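Local structure of chitinase (Thermococcus chitonophagus, 5XSW) at residues E328-D333 with V361-F366; F151-P156 with K200-F205; D401-F406 with A426-V431. The protein probably acts as an endochitinase that hydrolyses chitin, this chain being the C-terminal part of a longer protein, with a glycan bound in its largely helical portion. All blocks are in the same frame, centred on the assembly; numbering follows the deposited sequence.

Interaction 1 (E328-D333 with V361-F366); sequences ETEIID and VLWKEF
Glu330 reaches from helix 327-338 to the start of the short helix 362-365, where its OE1 accepts a weak hydrogen bond from Trp363 N, 2.9 Å away with 126° at the hydrogen. The same oxygen lies 3.3 Å from Leu362 CB and 3.5 Å from Trp363 CD1, the indole atom nearest the acid. The carboxylate meets the indole at its edge, with the two planes nearly perpendicular. Trp363 CG sits between its own backbone N and carbonyl carbon (chi1 69°). Beside this polar contact, Ile331 CG1 packs on Leu362 CD2 at 3.6 Å. Glu330 meets the N-terminal turn of a helix whose N-cap is Val361, where the helix dipole would favour a carboxylate. Asp324 OD2 takes the neighbouring Leu362 N and also lies close to Glu330 OE2, so the repulsion may be eased by the helix N-terminus or by a proton held on one of the acids. Over one indole face lies Lys364 CG, 3.5 Å above the plane; Pro376 of helix 374-386 also touches Trp363. One turn along, Asp333 OD2 hydrogen-bonds ND1 of His374, a residue lining the glycan pocket.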
loop_
_atom_site.group_PDB
_atom_site.type_symbol
_atom_site.label_atom_id
_atom_site.label_comp_id
_atom_site.label_asym_id
_atom_site.label_seq_id
_atom_site.Cartn_x
_atom_site.Cartn_y
_atom_site.Cartn_z
ATOM N N GLU A 328 0.350 20.591 -13.743
ATOM C CA GLU A 328 0.104 19.175 -13.680
ATOM C C GLU A 328 1.309 18.432 -13.029
ATOM O O GLU A 328 1.156 17.554 -12.138
ATOM C CB GLU A 328 -0.167 18.604 -15.068
ATOM C CG GLU A 328 -0.319 17.060 -15.019
ATOM C CD GLU A 328 -0.675 16.426 -16.356
ATOM O OE1 GLU A 328 -0.091 16.856 -17.389
ATOM O OE2 GLU A 328 -1.474 15.479 -16.363
ATOM N N THR A 329 2.488 18.774 -13.503
ATOM C CA THR A 329 3.742 18.141 -13.026
ATOM C C THR A 329 3.934 18.418 -11.525
ATOM O O THR A 329 4.371 17.548 -10.773
ATOM C CB THR A 329 4.971 18.628 -13.857
ATOM O OG1 THR A 329 4.774 18.206 -15.231
ATOM C CG2 THR A 329 6.262 17.981 -13.310
ATOM N N GLU A 330 3.648 19.635 -11.086
ATOM C CA GLU A 330 3.726 19.953 -9.670
ATOM C C GLU A 330 2.757 19.090 -8.804
ATOM O O GLU A 330 3.153 18.586 -7.746
ATOM C CB GLU A 330 3.379 21.461 -9.443
ATOM C CG GLU A 330 4.500 22.364 -9.995
ATOM C CD GLU A 330 4.020 23.802 -10.119
ATOM O OE1 GLU A 330 3.287 24.247 -9.225
ATOM O OE2 GLU A 330 4.362 24.462 -11.096
ATOM N N ILE A 331 1.518 18.947 -9.257
ATOM C CA ILE A 331 0.484 18.162 -8.563
ATOM C C ILE A 331 0.921 16.695 -8.492
ATOM O O ILE A 331 0.890 16.042 -7.432
ATOM C CB ILE A 331 -0.841 18.258 -9.275
ATOM C CG1 ILE A 331 -1.394 19.691 -9.133
ATOM C CG2 ILE A 331 -1.868 17.257 -8.687
ATOM C CD1 ILE A 331 -2.635 19.974 -9.972
ATOM N N ILE A 332 1.335 16.174 -9.627
ATOM C CA ILE A 332 1.740 14.772 -9.676
ATOM C C ILE A 332 3.009 14.536 -8.799
ATOM O O ILE A 332 3.058 13.548 -8.070
ATOM C CB ILE A 332 2.018 14.296 -11.138
ATOM C CG1 ILE A 332 0.742 14.236 -11.997
ATOM C CG2 ILE A 332 2.671 12.886 -11.179
ATOM C CD1 ILE A 332 -0.442 13.487 -11.372
ATOM N N ASP A 333 4.014 15.406 -8.884
ATOM C CA ASP A 333 5.187 15.245 -8.030
ATOM C C ASP A 333 4.826 15.405 -6.533
ATOM O O ASP A 333 5.321 14.688 -5.680
ATOM C CB ASP A 333 6.258 16.263 -8.350
ATOM C CG ASP A 333 7.496 16.025 -7.551
ATOM O OD1 ASP A 333 8.157 15.011 -7.836
ATOM O OD2 ASP A 333 7.793 16.766 -6.571
ATOM N N VAL A 361 2.454 30.409 -9.922
ATOM C CA VAL A 361 3.219 29.232 -9.463
ATOM C C VAL A 361 2.309 28.487 -8.494
ATOM O O VAL A 361 2.201 28.860 -7.330
ATOM C CB VAL A 361 4.497 29.627 -8.794
ATOM C CG1 VAL A 361 5.394 28.404 -8.514
ATOM C CG2 VAL A 361 5.251 30.648 -9.680
ATOM N N LEU A 362 1.665 27.435 -8.984
ATOM C CA LEU A 362 0.710 26.659 -8.182
ATOM C C LEU A 362 1.316 26.203 -6.835
ATOM O O LEU A 362 0.701 26.400 -5.784
ATOM C CB LEU A 362 0.205 25.476 -9.009
ATOM C CG LEU A 362 -0.895 24.654 -8.344
ATOM C CD1 LEU A 362 -2.278 25.405 -8.355
ATOM C CD2 LEU A 362 -1.011 23.296 -9.012
ATOM N N TRP A 363 2.545 25.687 -6.831
ATOM C CA TRP A 363 3.016 25.039 -5.615
ATOM C C TRP A 363 3.248 26.063 -4.509
ATOM O O TRP A 363 3.134 25.741 -3.349
ATOM C CB TRP A 363 4.287 24.209 -5.849
ATOM C CG TRP A 363 5.538 24.948 -6.151
ATOM C CD1 TRP A 363 6.054 25.248 -7.407
ATOM C CD2 TRP A 363 6.482 25.429 -5.203
ATOM N NE1 TRP A 363 7.237 25.946 -7.260
ATOM C CE2 TRP A 363 7.537 26.029 -5.924
ATOM C CE3 TRP A 363 6.533 25.425 -3.807
ATOM C CZ2 TRP A 363 8.617 26.620 -5.297
ATOM C CZ3 TRP A 363 7.634 25.993 -3.187
ATOM C CH2 TRP A 363 8.653 26.582 -3.932
ATOM N N LYS A 364 3.555 27.302 -4.869
ATOM C CA LYS A 364 3.753 28.343 -3.854
ATOM C C LYS A 364 2.441 28.837 -3.285
ATOM O O LYS A 364 2.337 29.128 -2.098
ATOM C CB LYS A 364 4.545 29.511 -4.444
ATOM C CG LYS A 364 6.017 29.170 -4.635
ATOM C CD LYS A 364 6.751 30.435 -5.089
ATOM C CE LYS A 364 8.139 30.107 -5.626
ATOM N NZ LYS A 364 8.830 31.322 -6.169
ATOM N N GLU A 365 1.431 28.904 -4.124
ATOM C CA GLU A 365 0.125 29.346 -3.653
ATOM C C GLU A 365 -0.528 28.328 -2.736
ATOM O O GLU A 365 -1.300 28.704 -1.873
ATOM C CB GLU A 365 -0.788 29.603 -4.826
ATOM C CG GLU A 365 -0.582 30.942 -5.405
ATOM C CD GLU A 365 -1.883 31.687 -5.439
ATOM O OE1 GLU A 365 -2.590 31.668 -4.398
ATOM O OE2 GLU A 365 -2.206 32.253 -6.514
ATOM N N PHE A 366 -0.292 27.049 -2.998
ATOM C CA PHE A 366 -0.956 25.987 -2.270
ATOM C C PHE A 366 -0.077 25.297 -1.241
ATOM O O PHE A 366 -0.481 24.315 -0.645
ATOM C CB PHE A 366 -1.538 24.974 -3.245
ATOM C CG PHE A 366 -2.842 25.398 -3.841
ATOM C CD1 PHE A 366 -2.881 26.323 -4.863
ATOM C CD2 PHE A 366 -4.026 24.892 -3.365
ATOM C CE1 PHE A 366 -4.081 26.719 -5.405
ATOM C CE2 PHE A 366 -5.230 25.282 -3.902
ATOM C CZ PHE A 366 -5.258 26.202 -4.923
#

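Interaction 2 (F151-P156 with K200-F205); sequences FIMYNP and KVNPNF
Ile152 and Val201 form a single antiparallel bridge, a non-hydrogen-bonded pair flanked by Asn202 N to Phe151 O (3.0 Å, 165° at the hydrogen) and Met153 N to Lys200 O (3.0 Å). Beyond it the loop turns away through an inverse gamma turn centred on Met153, while the other segment, which leaves helix 186-199 at Lys200 with a positive phi, enters helix 203-214 after Val201 and the N-cap Asn202. The aromatic part of the contact is an edge-to-face pair: the edge of the Phe151 ring points at the face of Phe205, with centroids 5.4 Å apart and planes at 62°. Phe151 CA lies over that same ring in a CH-pi contact, so backbone and side chain of one residue both meet it. Farther out on the Phe151 ring, CE1 meets Val201 CG2 at 3.6 Å, and Ile152 CD1 lies over one face near the rim. Met153 turns back on itself (chi3 88°), which carries CE to 3.4 Å from Asn202 OD1. The same methyl is 3.9 Å from Pro203 CD. Asn202 caps helix 203-214 through its side chain: its OD1 accepts from Asn204 N at 3.0 Å in an Asx turn, the donor standing well above the amide plane. Its ND2 is used too, bonding to Gly150 O and to Asp386 OD1, the latter shared with Asn204 ND2. Lys200 NZ turns back to Glu197 O. Asn202 thus ties cap, loop and helix 374-386 together with both ends of its amide, so its orientation is probably fixed, and this buried amide is met by main-chain groups and a carboxylate, beside the packed phenyl rings.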
loop_
_atom_site.group_PDB
_atom_site.type_symbol
_atom_site.label_atom_id
_atom_site.label_comp_id
_atom_site.label_asym_id
_atom_site.label_seq_id
_atom_site.Cartn_x
_atom_site.Cartn_y
_atom_site.Cartn_z
ATOM N N PHE A 151 6.037 16.002 -16.530
ATOM C CA PHE A 151 5.824 14.585 -16.281
ATOM C C PHE A 151 5.406 13.816 -17.583
ATOM O O PHE A 151 5.968 12.785 -17.920
ATOM C CB PHE A 151 4.709 14.445 -15.189
ATOM C CG PHE A 151 4.132 13.072 -15.077
ATOM C CD1 PHE A 151 4.983 11.972 -14.935
ATOM C CD2 PHE A 151 2.764 12.879 -15.020
ATOM C CE1 PHE A 151 4.471 10.694 -14.777
ATOM C CE2 PHE A 151 2.253 11.568 -14.901
ATOM C CZ PHE A 151 3.121 10.493 -14.774
ATOM N N ILE A 152 4.402 14.331 -18.294
ATOM C CA ILE A 152 3.873 13.658 -19.526
ATOM C C ILE A 152 4.459 14.344 -20.758
ATOM O O ILE A 152 4.495 15.567 -20.797
ATOM C CB ILE A 152 2.297 13.689 -19.594
ATOM C CG1 ILE A 152 1.691 12.880 -18.411
ATOM C CG2 ILE A 152 1.750 13.149 -20.963
ATOM C CD1 ILE A 152 1.926 11.360 -18.568
ATOM N N MET A 153 4.873 13.560 -21.760
ATOM C CA MET A 153 5.563 14.111 -22.907
ATOM C C MET A 153 4.492 14.491 -23.964
ATOM O O MET A 153 4.315 13.769 -24.938
ATOM C CB MET A 153 6.567 13.103 -23.499
ATOM C CG MET A 153 7.519 13.827 -24.574
ATOM S SD MET A 153 8.835 14.761 -23.776
ATOM C CE MET A 153 10.127 13.546 -23.580
ATOM N N TYR A 154 3.731 15.556 -23.713
ATOM C CA TYR A 154 2.696 15.971 -24.691
ATOM C C TYR A 154 3.348 16.414 -26.004
ATOM O O TYR A 154 2.789 16.212 -27.042
ATOM C CB TYR A 154 1.853 17.123 -24.143
ATOM C CG TYR A 154 1.062 16.775 -22.888
ATOM C CD1 TYR A 154 -0.083 16.045 -22.982
ATOM C CD2 TYR A 154 1.490 17.223 -21.615
ATOM C CE1 TYR A 154 -0.839 15.712 -21.775
ATOM C CE2 TYR A 154 0.744 16.916 -20.405
ATOM C CZ TYR A 154 -0.400 16.172 -20.511
ATOM O OH TYR A 154 -1.157 15.856 -19.393
ATOM N N ASN A 155 4.524 17.029 -25.941
ATOM C CA ASN A 155 5.190 17.549 -27.157
ATOM C C ASN A 155 6.645 17.037 -27.303
ATOM O O ASN A 155 7.601 17.735 -27.000
ATOM C CB ASN A 155 5.166 19.094 -27.119
ATOM C CG ASN A 155 3.729 19.676 -26.952
ATOM O OD1 ASN A 155 3.400 20.273 -25.908
ATOM N ND2 ASN A 155 2.897 19.548 -27.995
ATOM N N PRO A 156 6.795 15.788 -27.682
ATOM C CA PRO A 156 8.095 15.126 -27.716
ATOM C C PRO A 156 9.029 15.915 -28.623
ATOM O O PRO A 156 8.597 16.451 -29.670
ATOM C CB PRO A 156 7.782 13.740 -28.296
ATOM C CG PRO A 156 6.344 13.612 -28.288
ATOM C CD PRO A 156 5.705 14.934 -28.171
ATOM N N LYS A 200 4.221 7.171 -21.540
ATOM C CA LYS A 200 4.396 8.557 -22.053
ATOM C C LYS A 200 5.057 9.447 -21.042
ATOM O O LYS A 200 4.921 10.678 -21.096
ATOM C CB LYS A 200 3.042 9.179 -22.486
ATOM C CG LYS A 200 2.164 8.167 -23.281
ATOM C CD LYS A 200 2.964 7.555 -24.482
ATOM C CE LYS A 200 2.075 6.466 -25.124
ATOM N NZ LYS A 200 2.762 5.797 -26.319
ATOM N N VAL A 201 5.811 8.837 -20.116
ATOM C CA VAL A 201 6.548 9.620 -19.129
ATOM C C VAL A 201 7.899 10.097 -19.644
ATOM O O VAL A 201 8.688 9.284 -20.175
ATOM C CB VAL A 201 6.799 8.745 -17.824
ATOM C CG1 VAL A 201 7.547 9.583 -16.744
ATOM C CG2 VAL A 201 5.399 8.271 -17.335
ATOM N N ASN A 202 8.130 11.402 -19.515
ATOM C CA ASN A 202 9.361 12.109 -19.870
ATOM C C ASN A 202 10.541 11.532 -19.085
ATOM O O ASN A 202 10.552 11.599 -17.863
ATOM C CB ASN A 202 9.195 13.593 -19.509
ATOM C CG ASN A 202 10.417 14.452 -19.832
ATOM O OD1 ASN A 202 11.418 13.998 -20.417
ATOM N ND2 ASN A 202 10.323 15.722 -19.485
ATOM N N PRO A 203 11.525 10.954 -19.779
ATOM C CA PRO A 203 12.683 10.400 -19.075
ATOM C C PRO A 203 13.354 11.432 -18.198
ATOM O O PRO A 203 13.886 11.055 -17.152
ATOM C CB PRO A 203 13.658 9.963 -20.235
ATOM C CG PRO A 203 12.754 9.782 -21.435
ATOM C CD PRO A 203 11.608 10.805 -21.244
ATOM N N ASN A 204 13.350 12.713 -18.585
ATOM C CA ASN A 204 14.017 13.709 -17.746
ATOM C C ASN A 204 13.282 13.868 -16.371
ATOM O O ASN A 204 13.885 14.196 -15.349
ATOM C CB ASN A 204 14.022 15.067 -18.444
ATOM C CG ASN A 204 14.987 15.104 -19.637
ATOM O OD1 ASN A 204 15.961 14.342 -19.699
ATOM N ND2 ASN A 204 14.686 15.976 -20.606
ATOM N N PHE A 205 11.980 13.656 -16.387
ATOM C CA PHE A 205 11.211 13.799 -15.133
ATOM C C PHE A 205 11.629 12.625 -14.183
ATOM O O PHE A 205 11.870 12.843 -13.007
ATOM C CB PHE A 205 9.714 13.752 -15.397
ATOM C CG PHE A 205 8.904 13.796 -14.112
ATOM C CD1 PHE A 205 8.702 15.014 -13.489
ATOM C CD2 PHE A 205 8.445 12.610 -13.506
ATOM C CE1 PHE A 205 8.009 15.103 -12.258
ATOM C CE2 PHE A 205 7.752 12.667 -12.257
ATOM C CZ PHE A 205 7.540 13.932 -11.654
#

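Interaction 3 (D401-F406 with A426-V431); sequences DIEYFF and AMMRDV
An antiparallel helical hairpin brings helices 399-412 and 421-439 face to face; their short segments here run at 153° with axes 11.5 Å apart. Phe406 carries the contact, touched by three residues of the second helix. Met428 SD makes a Met-aromatic contact with it, lying 4.5 Å from the ring centroid and 37° off the normal, an oblique approach. The sulphur also lies 3.7 Å from Phe406 CB, so it meets the root of the side chain as well as the ring. On CD1 of the ring rests Met427 CE, at 4.1 Å. Farther along, CE2 meets Val431 CG1 at 3.9 Å. This Val431 methyl is shared: Ile402 CG2, one turn back on the first helix, comes within 3.6 Å of it. Ile402 CG2 also lies in the plane of the Phe406 ring at its edge, and Phe405 CD2 stands over the centre of one face, so residues of its own helix probably help to hold the ring's tilt. The Phe406 chi1 of -75° sets CG anti to the carbonyl carbon and beside the backbone N, on the Ile402 side. An alanine at Phe406 would probably open a gap beside Val431 and Met427, leaving the Met428 sulphur without its aromatic partner and near CB alone. Where the contact is partly exposed, Glu403 OE1 touches Met428 CE at 3.7 Å. Helix 449-461 packs against both partners, its Ala460 meeting Phe406 and Val431 and its Phe453 meeting Ile402. Asp401 reaches Lys186 on helix 186-199 in a salt bridge, Asp430 bonds to His463, and Phe405 sets the hairpin against its neighbours, packing on Met190 and Leu194 of helix 186-199 and on Ile290 of helix 288-311, and edge-to-face with Phe453.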
loop_
_atom_site.group_PDB
_atom_site.type_symbol
_atom_site.label_atom_id
_atom_site.label_comp_id
_atom_site.label_asym_id
_atom_site.label_seq_id
_atom_site.Cartn_x
_atom_site.Cartn_y
_atom_site.Cartn_z
ATOM N N ASP A 401 22.480 -7.302 -24.897
ATOM C CA ASP A 401 21.782 -6.248 -24.108
ATOM C C ASP A 401 20.268 -6.259 -24.319
ATOM O O ASP A 401 19.484 -6.176 -23.351
ATOM C CB ASP A 401 22.295 -4.859 -24.490
ATOM C CG ASP A 401 23.736 -4.628 -24.104
ATOM O OD1 ASP A 401 24.250 -5.319 -23.188
ATOM O OD2 ASP A 401 24.349 -3.741 -24.707
ATOM N N ILE A 402 19.852 -6.338 -25.593
ATOM C CA ILE A 402 18.440 -6.298 -25.972
ATOM C C ILE A 402 17.736 -7.553 -25.503
ATOM O O ILE A 402 16.638 -7.520 -24.936
ATOM C CB ILE A 402 18.261 -6.159 -27.525
ATOM C CG1 ILE A 402 18.961 -4.903 -28.043
ATOM C CG2 ILE A 402 16.792 -6.148 -27.917
ATOM C CD1 ILE A 402 18.443 -3.621 -27.551
ATOM N N GLU A 403 18.398 -8.684 -25.717
ATOM C CA GLU A 403 17.845 -9.945 -25.294
ATOM C C GLU A 403 17.622 -9.985 -23.784
ATOM O O GLU A 403 16.614 -10.504 -23.283
ATOM C CB GLU A 403 18.806 -11.087 -25.726
ATOM C CG GLU A 403 18.430 -12.407 -25.090
ATOM C CD GLU A 403 17.147 -13.019 -25.655
ATOM O OE1 GLU A 403 16.849 -12.769 -26.845
ATOM O OE2 GLU A 403 16.434 -13.757 -24.913
ATOM N N TYR A 404 18.627 -9.519 -23.068
ATOM C CA TYR A 404 18.575 -9.477 -21.606
ATOM C C TYR A 404 17.388 -8.591 -21.154
ATOM O O TYR A 404 16.532 -8.974 -20.336
ATOM C CB TYR A 404 19.914 -8.921 -21.085
ATOM C CG TYR A 404 19.842 -8.591 -19.606
ATOM C CD1 TYR A 404 19.535 -9.570 -18.661
ATOM C CD2 TYR A 404 20.055 -7.294 -19.168
ATOM C CE1 TYR A 404 19.448 -9.238 -17.295
ATOM C CE2 TYR A 404 19.987 -6.970 -17.835
ATOM C CZ TYR A 404 19.684 -7.934 -16.909
ATOM O OH TYR A 404 19.610 -7.524 -15.583
ATOM N N PHE A 405 17.339 -7.400 -21.727
ATOM C CA PHE A 405 16.246 -6.468 -21.429
ATOM C C PHE A 405 14.881 -7.129 -21.579
ATOM O O PHE A 405 14.068 -7.114 -20.640
ATOM C CB PHE A 405 16.352 -5.228 -22.309
ATOM C CG PHE A 405 15.237 -4.245 -22.050
ATOM C CD1 PHE A 405 15.280 -3.417 -20.922
ATOM C CD2 PHE A 405 14.123 -4.190 -22.889
ATOM C CE1 PHE A 405 14.226 -2.537 -20.644
ATOM C CE2 PHE A 405 13.068 -3.300 -22.610
ATOM C CZ PHE A 405 13.144 -2.470 -21.499
ATOM N N PHE A 406 14.617 -7.813 -22.700
ATOM C CA PHE A 406 13.291 -8.390 -22.851
ATOM C C PHE A 406 13.032 -9.646 -22.004
ATOM O O PHE A 406 11.906 -9.869 -21.624
ATOM C CB PHE A 406 12.978 -8.699 -24.333
ATOM C CG PHE A 406 12.673 -7.476 -25.124
ATOM C CD1 PHE A 406 11.425 -6.883 -25.038
ATOM C CD2 PHE A 406 13.646 -6.869 -25.907
ATOM C CE1 PHE A 406 11.120 -5.707 -25.746
ATOM C CE2 PHE A 406 13.342 -5.679 -26.620
ATOM C CZ PHE A 406 12.081 -5.098 -26.519
ATOM N N ALA A 426 7.558 -14.986 -31.561
ATOM C CA ALA A 426 7.406 -14.209 -32.802
ATOM C C ALA A 426 7.862 -12.763 -32.614
ATOM O O ALA A 426 8.513 -12.154 -33.494
ATOM C CB ALA A 426 5.954 -14.245 -33.289
ATOM N N MET A 427 7.507 -12.195 -31.462
ATOM C CA MET A 427 7.943 -10.830 -31.142
ATOM C C MET A 427 9.478 -10.734 -31.145
ATOM O O MET A 427 10.080 -9.836 -31.764
ATOM C CB MET A 427 7.325 -10.402 -29.780
ATOM C CG MET A 427 7.619 -8.931 -29.401
ATOM S SD MET A 427 7.399 -8.779 -27.605
ATOM C CE MET A 427 8.967 -9.406 -27.094
ATOM N N MET A 428 10.134 -11.667 -30.468
ATOM C CA MET A 428 11.579 -11.613 -30.366
ATOM C C MET A 428 12.282 -11.847 -31.729
ATOM O O MET A 428 13.297 -11.218 -31.998
ATOM C CB MET A 428 12.048 -12.632 -29.302
ATOM C CG MET A 428 11.750 -12.167 -27.838
ATOM S SD MET A 428 12.288 -10.448 -27.474
ATOM C CE MET A 428 14.046 -10.513 -27.734
ATOM N N ARG A 429 11.729 -12.699 -32.614
ATOM C CA ARG A 429 12.258 -12.751 -34.014
ATOM C C ARG A 429 12.213 -11.372 -34.702
ATOM O O ARG A 429 13.207 -10.907 -35.282
ATOM C CB ARG A 429 11.479 -13.791 -34.860
ATOM C CG ARG A 429 11.817 -15.246 -34.488
ATOM C CD ARG A 429 11.295 -16.278 -35.513
ATOM N NE ARG A 429 9.830 -16.359 -35.534
ATOM C CZ ARG A 429 9.109 -17.059 -34.656
ATOM N NH1 ARG A 429 9.704 -17.754 -33.684
ATOM N NH2 ARG A 429 7.795 -17.073 -34.753
ATOM N N ASP A 430 11.059 -10.688 -34.619
ATOM C CA ASP A 430 10.959 -9.330 -35.165
ATOM C C ASP A 430 11.937 -8.342 -34.526
ATOM O O ASP A 430 12.563 -7.534 -35.211
ATOM C CB ASP A 430 9.544 -8.785 -34.981
ATOM C CG ASP A 430 8.542 -9.352 -35.993
ATOM O OD1 ASP A 430 8.936 -10.123 -36.927
ATOM O OD2 ASP A 430 7.349 -8.995 -35.849
ATOM N N VAL A 431 12.066 -8.404 -33.194
ATOM C CA VAL A 431 13.009 -7.505 -32.495
ATOM C C VAL A 431 14.431 -7.762 -32.957
ATOM O O VAL A 431 15.220 -6.841 -33.234
ATOM C CB VAL A 431 12.905 -7.713 -30.938
ATOM C CG1 VAL A 431 14.112 -7.085 -30.203
ATOM C CG2 VAL A 431 11.541 -7.168 -30.416
#

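Overall arrangement
All three contacts are buried, but interaction 2 lies nearest the chain's centre, and interactions 1 and 3 fall on opposite sides of it. Interactions 1 and 2 touch directly: Glu328 and Tyr154 probably share a hydrogen bond, as do Thr329 OG1 and Phe151 N, and helix 374-386 borders both. Interaction 3 stands apart, its nearest atoms about 12 Å from interaction 2; helix 186-199 touches these two, and helix 288-311 touches all three. Chemistry follows place: a carboxylate at a helix start in interaction 1, main-chain pairing with aromatic packing in interaction 2, and mainly apolar and sulphur packing between two helices in interaction 3.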